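Local coordinates for MtVAO615 (Myceliophthora thermophila, PDB 6F72), which binds FAD bicovalently and is probably an oxidoreductase that, once reduced, reacts rapidly with molecular oxygen, although no substrate has been identified, at residues A[60-65]-A[69-74]; A[247-252]-A[468-473]. All coordinates share one frame; numbering follows the deposited sequence.

Contact 1: residues A[60-65]-A[69-74]; sequences QASVCH and FGQYDA
The S62 hydroxyl donates a hydrogen bond to the amide oxygen of Q71, with S62 OG 2.9 Å from Q71 OE1; the donor is tilted 21° from the carbonyl plane of that amide. The S62 hydroxyl can point there because OG sits between the backbone N and the carbonyl carbon (chi1 75°), while S62 CB meets F69 obliquely, 3.8 Å from CD2. With an alanine here the CB contact would remain, but Q71 OE1 would probably lose this donor and the amide be freer to turn. One water links the two backbones, donating to S62 O and accepting from Q71 N. Further along, D73 N bonds V63 O at 2.8 Å. The same oxygen takes a CA-H...O contact from Y72 CA at 3.4 Å. The Y72 ring turns its edge to the short helix, with CD1 3.7 Å from C64 C, and K66 adds a cation-pi contact. The 62-64 segment is a single 3-10 turn. D73 N-caps helix 74-81 through OD1 to A76 N, and the C64-C77 disulfide ties the turn to that helix: a disulfide-braced loop leading into a capped helix.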
ATOM      1  N   GLN A  60      20.189  -7.268   2.376  1.00 28.82           N
ATOM      2  CA  GLN A  60      19.972  -8.718   2.442  1.00 30.07           C
ATOM      3  C   GLN A  60      20.759  -9.539   1.386  1.00 30.84           C
ATOM      4  O   GLN A  60      21.152 -10.674   1.652  1.00 31.86           O
ATOM      5  CB  GLN A  60      18.472  -9.009   2.354  1.00 30.25           C
ATOM      6  CG  GLN A  60      18.051 -10.358   2.914  1.00 31.40           C
ATOM      7  CD  GLN A  60      16.549 -10.568   2.865  1.00 31.73           C
ATOM      8  OE1 GLN A  60      15.883 -10.219   1.895  1.00 31.30           O
ATOM      9  NE2 GLN A  60      16.008 -11.149   3.929  1.00 32.56           N
ATOM     10  N   ALA A  61      21.008  -8.957   0.214  1.00 30.65           N
ATOM     11  CA  ALA A  61      21.764  -9.631  -0.861  1.00 31.36           C
ATOM     12  C   ALA A  61      23.288  -9.432  -0.796  1.00 31.67           C
ATOM     13  O   ALA A  61      24.001  -9.744  -1.753  1.00 32.06           O
ATOM     14  CB  ALA A  61      21.214  -9.250  -2.236  1.00 31.11           C
ATOM     15  N   SER A  62      23.799  -8.945   0.336  1.00 31.68           N
ATOM     16  CA  SER A  62      25.251  -8.872   0.531  1.00 32.29           C
ATOM     17  C   SER A  62      25.897 -10.263   0.460  1.00 33.63           C
ATOM     18  O   SER A  62      27.059 -10.378   0.069  1.00 34.13           O
ATOM     19  CB  SER A  62      25.604  -8.203   1.847  1.00 32.07           C
ATOM     20  OG  SER A  62      25.366  -9.097   2.899  1.00 32.65           O
ATOM     21  N   VAL A  63      25.131 -11.301   0.820  1.00 34.38           N
ATOM     22  CA  VAL A  63      25.523 -12.712   0.606  1.00 35.89           C
ATOM     23  C   VAL A  63      25.822 -13.072  -0.866  1.00 36.49           C
ATOM     24  O   VAL A  63      26.515 -14.056  -1.152  1.00 37.46           O
ATOM     25  CB  VAL A  63      24.494 -13.718   1.195  1.00 36.46           C
ATOM     26  CG1 VAL A  63      24.463 -13.626   2.707  1.00 36.54           C
ATOM     27  CG2 VAL A  63      23.102 -13.520   0.607  1.00 35.94           C
ATOM     28  N   CYS A  64      25.298 -12.258  -1.780  1.00 36.20           N
ATOM     29  CA  CYS A  64      25.487 -12.420  -3.225  1.00 36.81           C
ATOM     30  C   CYS A  64      26.708 -11.668  -3.756  1.00 36.74           C
ATOM     31  O   CYS A  64      26.995 -11.715  -4.953  1.00 36.96           O
ATOM     32  CB  CYS A  64      24.222 -11.964  -3.955  1.00 36.62           C
ATOM     33  SG  CYS A  64      22.824 -13.069  -3.674  1.00 37.83           S
ATOM     34  N   HIS A  65      27.424 -10.982  -2.859  1.00 36.61           N
ATOM     35  CA  HIS A  65      28.603 -10.182  -3.220  1.00 36.84           C
ATOM     36  C   HIS A  65      29.758 -10.348  -2.243  1.00 37.77           C
ATOM     37  O   HIS A  65      29.588 -10.930  -1.180  1.00 38.11           O
ATOM     38  CB  HIS A  65      28.240  -8.708  -3.390  1.00 35.68           C
ATOM     39  CG  HIS A  65      27.152  -8.483  -4.384  1.00 35.11           C
ATOM     40  ND1 HIS A  65      27.385  -8.444  -5.743  1.00 35.37           N
ATOM     41  CD2 HIS A  65      25.815  -8.339  -4.223  1.00 34.46           C
ATOM     42  CE1 HIS A  65      26.240  -8.258  -6.375  1.00 34.94           C
ATOM     43  NE2 HIS A  65      25.273  -8.180  -5.476  1.00 34.43           N
ATOM     44  N   PHE A  69      31.224  -6.197   2.705  1.00 40.09           N
ATOM     45  CA  PHE A  69      30.769  -6.881   3.915  1.00 40.85           C
ATOM     46  C   PHE A  69      31.424  -8.248   4.129  1.00 42.35           C
ATOM     47  O   PHE A  69      31.316  -8.820   5.221  1.00 43.11           O
ATOM     48  CB  PHE A  69      29.234  -6.972   3.972  1.00 39.95           C
ATOM     49  CG  PHE A  69      28.536  -5.637   3.853  1.00 39.13           C
ATOM     50  CD1 PHE A  69      28.585  -4.700   4.898  1.00 39.19           C
ATOM     51  CD2 PHE A  69      27.833  -5.308   2.695  1.00 38.34           C
ATOM     52  CE1 PHE A  69      27.945  -3.467   4.785  1.00 38.52           C
ATOM     53  CE2 PHE A  69      27.187  -4.072   2.578  1.00 37.66           C
ATOM     54  CZ  PHE A  69      27.245  -3.151   3.622  1.00 37.72           C
ATOM     55  N   GLY A  70      32.120  -8.743   3.104  1.00 43.22           N
ATOM     56  CA  GLY A  70      32.855 -10.014   3.159  1.00 44.65           C
ATOM     57  C   GLY A  70      32.022 -11.172   3.675  1.00 45.10           C
ATOM     58  O   GLY A  70      32.464 -11.928   4.552  1.00 46.01           O
ATOM     59  N   GLN A  71      30.811 -11.292   3.135  1.00 44.58           N
ATOM     60  CA  GLN A  71      29.819 -12.245   3.618  1.00 44.69           C
ATOM     61  C   GLN A  71      29.324 -13.213   2.547  1.00 44.61           C
ATOM     62  O   GLN A  71      28.320 -13.902   2.769  1.00 44.74           O
ATOM     63  CB  GLN A  71      28.618 -11.491   4.177  1.00 44.20           C
ATOM     64  CG  GLN A  71      28.769 -10.979   5.598  1.00 44.36           C
ATOM     65  CD  GLN A  71      27.512 -10.277   6.092  1.00 43.53           C
ATOM     66  OE1 GLN A  71      26.828  -9.566   5.341  1.00 42.62           O
ATOM     67  NE2 GLN A  71      27.202 -10.475   7.364  1.00 44.00           N
ATOM     68  N   TYR A  72      30.023 -13.269   1.408  1.00 44.56           N
ATOM     69  CA  TYR A  72      29.601 -14.071   0.257  1.00 44.22           C
ATOM     70  C   TYR A  72      29.298 -15.531   0.592  1.00 44.90           C
ATOM     71  O   TYR A  72      30.095 -16.210   1.241  1.00 45.99           O
ATOM     72  CB  TYR A  72      30.627 -13.995  -0.876  1.00 44.51           C
ATOM     73  CG  TYR A  72      30.201 -14.756  -2.116  1.00 44.50           C
ATOM     74  CD1 TYR A  72      29.327 -14.181  -3.053  1.00 43.61           C
ATOM     75  CD2 TYR A  72      30.654 -16.061  -2.346  1.00 45.30           C
ATOM     76  CE1 TYR A  72      28.931 -14.881  -4.187  1.00 43.81           C
ATOM     77  CE2 TYR A  72      30.262 -16.770  -3.472  1.00 45.43           C
ATOM     78  CZ  TYR A  72      29.410 -16.177  -4.390  1.00 44.72           C
ATOM     79  OH  TYR A  72      29.028 -16.886  -5.496  1.00 44.68           O
ATOM     80  N   ASP A  73      28.138 -15.993   0.133  1.00 44.31           N
ATOM     81  CA  ASP A  73      27.648 -17.341   0.388  1.00 44.83           C
ATOM     82  C   ASP A  73      26.740 -17.700  -0.772  1.00 44.46           C
ATOM     83  O   ASP A  73      25.616 -17.187  -0.870  1.00 43.72           O
ATOM     84  CB  ASP A  73      26.885 -17.379   1.724  1.00 44.77           C
ATOM     85  CG  ASP A  73      26.323 -18.761   2.077  1.00 45.48           C
ATOM     86  OD1 ASP A  73      26.182 -19.646   1.201  1.00 45.86           O
ATOM     87  OD2 ASP A  73      25.984 -18.950   3.268  1.00 45.86           O
ATOM     88  N   ALA A  74      27.236 -18.579  -1.641  1.00 45.10           N
ATOM     89  CA  ALA A  74      26.533 -18.989  -2.861  1.00 44.90           C
ATOM     90  C   ALA A  74      25.191 -19.668  -2.572  1.00 44.81           C
ATOM     91  O   ALA A  74      24.177 -19.302  -3.177  1.00 44.62           O
ATOM     92  CB  ALA A  74      27.429 -19.873  -3.731  1.00 45.88           C
TER
HETATM   93  O   HOH W   1      29.366  -9.779   1.274  1.00 42.46           O

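Contact 2: residues A[247-252]-A[468-473]; sequences AADNVL and AWRTGM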
ATOM      1  N   ALA A 247     -10.059   1.518   5.088  1.00 20.95           N
ATOM      2  CA  ALA A 247      -9.280   1.390   6.325  1.00 20.57           C
ATOM      3  C   ALA A 247      -9.344   2.646   7.211  1.00 20.32           C
ATOM      4  O   ALA A 247      -9.685   2.551   8.395  1.00 20.40           O
ATOM      5  CB  ALA A 247      -7.837   1.028   5.983  1.00 20.39           C
ATOM      6  N   ALA A 248      -9.074   3.815   6.618  1.00 20.06           N
ATOM      7  CA  ALA A 248      -9.013   5.085   7.326  1.00 19.90           C
ATOM      8  C   ALA A 248     -10.344   5.511   8.016  1.00 20.14           C
ATOM      9  O   ALA A 248     -10.313   6.237   9.021  1.00 20.14           O
ATOM     10  CB  ALA A 248      -8.500   6.164   6.404  1.00 19.79           C
ATOM     11  N   ASP A 249     -11.476   5.034   7.472  1.00 20.29           N
ATOM     12  CA  ASP A 249     -12.823   5.217   8.022  1.00 20.56           C
ATOM     13  C   ASP A 249     -12.979   4.528   9.365  1.00 20.64           C
ATOM     14  O   ASP A 249     -13.784   4.962  10.208  1.00 20.90           O
ATOM     15  CB  ASP A 249     -13.873   4.617   7.089  1.00 20.83           C
ATOM     16  CG  ASP A 249     -14.088   5.429   5.848  1.00 20.94           C
ATOM     17  OD1 ASP A 249     -13.694   6.618   5.799  1.00 20.84           O
ATOM     18  OD2 ASP A 249     -14.682   4.862   4.910  1.00 21.22           O
ATOM     19  N   ASN A 250     -12.216   3.447   9.537  1.00 20.40           N
ATOM     20  CA  ASN A 250     -12.304   2.601  10.713  1.00 20.48           C
ATOM     21  C   ASN A 250     -11.322   2.974  11.810  1.00 20.30           C
ATOM     22  O   ASN A 250     -11.283   2.302  12.834  1.00 20.53           O
ATOM     23  CB  ASN A 250     -12.151   1.138  10.321  1.00 20.51           C
ATOM     24  CG  ASN A 250     -13.370   0.614   9.609  1.00 20.84           C
ATOM     25  OD1 ASN A 250     -14.276   0.104  10.243  1.00 21.15           O
ATOM     26  ND2 ASN A 250     -13.415   0.775   8.276  1.00 20.77           N
ATOM     27  N   VAL A 251     -10.555   4.046  11.610  1.00 19.98           N
ATOM     28  CA  VAL A 251      -9.615   4.510  12.620  1.00 19.89           C
ATOM     29  C   VAL A 251     -10.332   5.257  13.735  1.00 20.15           C
ATOM     30  O   VAL A 251     -11.161   6.160  13.484  1.00 20.27           O
ATOM     31  CB  VAL A 251      -8.471   5.380  12.047  1.00 19.64           C
ATOM     32  CG1 VAL A 251      -7.454   5.699  13.143  1.00 19.71           C
ATOM     33  CG2 VAL A 251      -7.758   4.651  10.936  1.00 19.41           C
ATOM     34  N   LEU A 252     -10.014   4.868  14.972  1.00 20.25           N
ATOM     35  CA  LEU A 252     -10.535   5.556  16.147  1.00 20.55           C
ATOM     36  C   LEU A 252      -9.498   6.514  16.725  1.00 20.52           C
ATOM     37  O   LEU A 252      -9.819   7.646  17.069  1.00 20.64           O
ATOM     38  CB  LEU A 252     -11.026   4.555  17.198  1.00 20.91           C
ATOM     39  CG  LEU A 252     -12.061   3.517  16.763  1.00 21.01           C
ATOM     40  CD1 LEU A 252     -12.193   2.453  17.836  1.00 21.43           C
ATOM     41  CD2 LEU A 252     -13.415   4.170  16.483  1.00 21.27           C
ATOM     42  N   ALA A 468     -13.082  11.230  -4.309  1.00 22.09           N
ATOM     43  CA  ALA A 468     -13.241  10.238  -5.390  1.00 22.24           C
ATOM     44  C   ALA A 468     -13.544   8.843  -4.841  1.00 22.11           C
ATOM     45  O   ALA A 468     -14.272   8.077  -5.460  1.00 22.33           O
ATOM     46  CB  ALA A 468     -12.010  10.200  -6.298  1.00 22.06           C
ATOM     47  N   TRP A 469     -13.020   8.532  -3.654  1.00 21.82           N
ATOM     48  CA  TRP A 469     -13.403   7.303  -2.969  1.00 21.75           C
ATOM     49  C   TRP A 469     -14.924   7.156  -2.801  1.00 22.07           C
ATOM     50  O   TRP A 469     -15.457   6.067  -2.998  1.00 22.29           O
ATOM     51  CB  TRP A 469     -12.717   7.198  -1.618  1.00 21.50           C
ATOM     52  CG  TRP A 469     -11.267   6.797  -1.659  1.00 21.24           C
ATOM     53  CD1 TRP A 469     -10.188   7.608  -1.449  1.00 21.05           C
ATOM     54  CD2 TRP A 469     -10.740   5.481  -1.905  1.00 21.22           C
ATOM     55  NE1 TRP A 469      -9.019   6.874  -1.521  1.00 20.89           N
ATOM     56  CE2 TRP A 469      -9.329   5.572  -1.815  1.00 20.99           C
ATOM     57  CE3 TRP A 469     -11.323   4.236  -2.196  1.00 21.47           C
ATOM     58  CZ2 TRP A 469      -8.483   4.459  -2.014  1.00 20.96           C
ATOM     59  CZ3 TRP A 469     -10.489   3.126  -2.387  1.00 21.45           C
ATOM     60  CH2 TRP A 469      -9.074   3.249  -2.298  1.00 21.15           C
ATOM     61  N   ARG A 470     -15.622   8.241  -2.464  1.00 22.20           N
ATOM     62  CA  ARG A 470     -17.081   8.166  -2.232  1.00 22.66           C
ATOM     63  C   ARG A 470     -17.892   7.946  -3.522  1.00 23.07           C
ATOM     64  O   ARG A 470     -18.895   7.222  -3.525  1.00 23.40           O
ATOM     65  CB  ARG A 470     -17.607   9.394  -1.461  1.00 22.66           C
ATOM     66  CG  ARG A 470     -16.795   9.777  -0.228  1.00 22.29           C
ATOM     67  CD  ARG A 470     -16.755   8.668   0.813  1.00 22.16           C
ATOM     68  NE  ARG A 470     -15.904   9.029   1.941  1.00 21.86           N
ATOM     69  CZ  ARG A 470     -15.414   8.173   2.836  1.00 21.68           C
ATOM     70  NH1 ARG A 470     -15.684   6.876   2.757  1.00 21.68           N
ATOM     71  NH2 ARG A 470     -14.657   8.629   3.823  1.00 21.57           N
ATOM     72  N   THR A 471     -17.456   8.574  -4.603  1.00 23.21           N
ATOM     73  CA  THR A 471     -18.105   8.389  -5.909  1.00 23.78           C
ATOM     74  C   THR A 471     -17.519   7.195  -6.690  1.00 23.79           C
ATOM     75  O   THR A 471     -18.163   6.673  -7.607  1.00 24.18           O
ATOM     76  CB  THR A 471     -18.062   9.679  -6.757  1.00 24.07           C
ATOM     77  OG1 THR A 471     -16.710  10.131  -6.862  1.00 23.88           O
ATOM     78  CG2 THR A 471     -18.910  10.790  -6.124  1.00 24.33           C
ATOM     79  N   GLY A 472     -16.315   6.753  -6.302  1.00 23.40           N
ATOM     80  CA  GLY A 472     -15.631   5.633  -6.952  1.00 23.44           C
ATOM     81  C   GLY A 472     -16.326   4.298  -6.811  1.00 23.75           C
ATOM     82  O   GLY A 472     -17.000   4.043  -5.800  1.00 23.73           O
ATOM     83  N   MET A 473     -16.172   3.462  -7.842  1.00 24.07           N
ATOM     84  CA  MET A 473     -16.665   2.089  -7.837  1.00 24.62           C
ATOM     85  C   MET A 473     -15.523   1.065  -8.055  1.00 24.68           C
ATOM     86  O   MET A 473     -15.558  -0.040  -7.499  1.00 24.68           O
ATOM     87  CB  MET A 473     -17.772   1.919  -8.882  1.00 25.34           C
ATOM     88  CG  MET A 473     -18.646   0.698  -8.660  1.00 25.85           C
ATOM     89  SD  MET A 473     -20.000   0.385  -9.816  1.00 26.90           S
ATOM     90  CE  MET A 473     -19.117  -0.216 -11.241  1.00 26.94           C
TER
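D249 OD1 is gripped by two donors, R470 NH2 at 3.0 Å and the side-chain amide of N463. Its twin oxygen, D249 OD2, takes R470 NH1 at 3.1 Å as well as the backbone N of V246, so each oxygen has a second donor besides R470. The match with R470 is an end-on, two-nitrogen salt bridge: each oxygen uses its syn lone pair, both bonds are nearly straight, and the two planes lie only 16° apart. Each acceptor is within a few degrees of the guanidinium plane, which puts the carboxylate at the edge of R470. The two side chains advance from opposite directions, and a bend at chi2 (-61°) helps bring the guanidinium of R470 to D249 although its CB does not point there. R470 NH1 also reaches V455 O, a second bond that would help fix the rotation of the group. With D249 buried, the paired positive charge would probably stabilise its ionised form. The backbones stay well apart, 11.2 Å between D249 CA and W469 CA. D249 ends the 3-10 turn just before strand 251-257 of the FAD-binding region, whereas R470 projects from the short helix 468-471, which runs straight into strand 472-480 of the seven-stranded antiparallel sheet.

From the N terminus, contact 1 closes first: its segments are separated by three residues, and it folds the loop between strand 54-56 and helix 74-81 back on itself. Contact 2 opens only much later and spans 215 intervening residues, joining the FAD-binding region to the sheet that includes strand 472-480. The two are in series, so neither nests in nor crosses the other. They lie on opposite sides of the chain's centre; the centres of contacts 1 and 2 are about 44 Å apart, and the nearest atoms of contacts 1 and 2 about 27 Å apart. Contact 1 is thus a local closure at the periphery, its centre about 29 Å from the chain's centre, and contact 2 a long-range tie nearer the middle, its centre about 14 Å from the chain's centre.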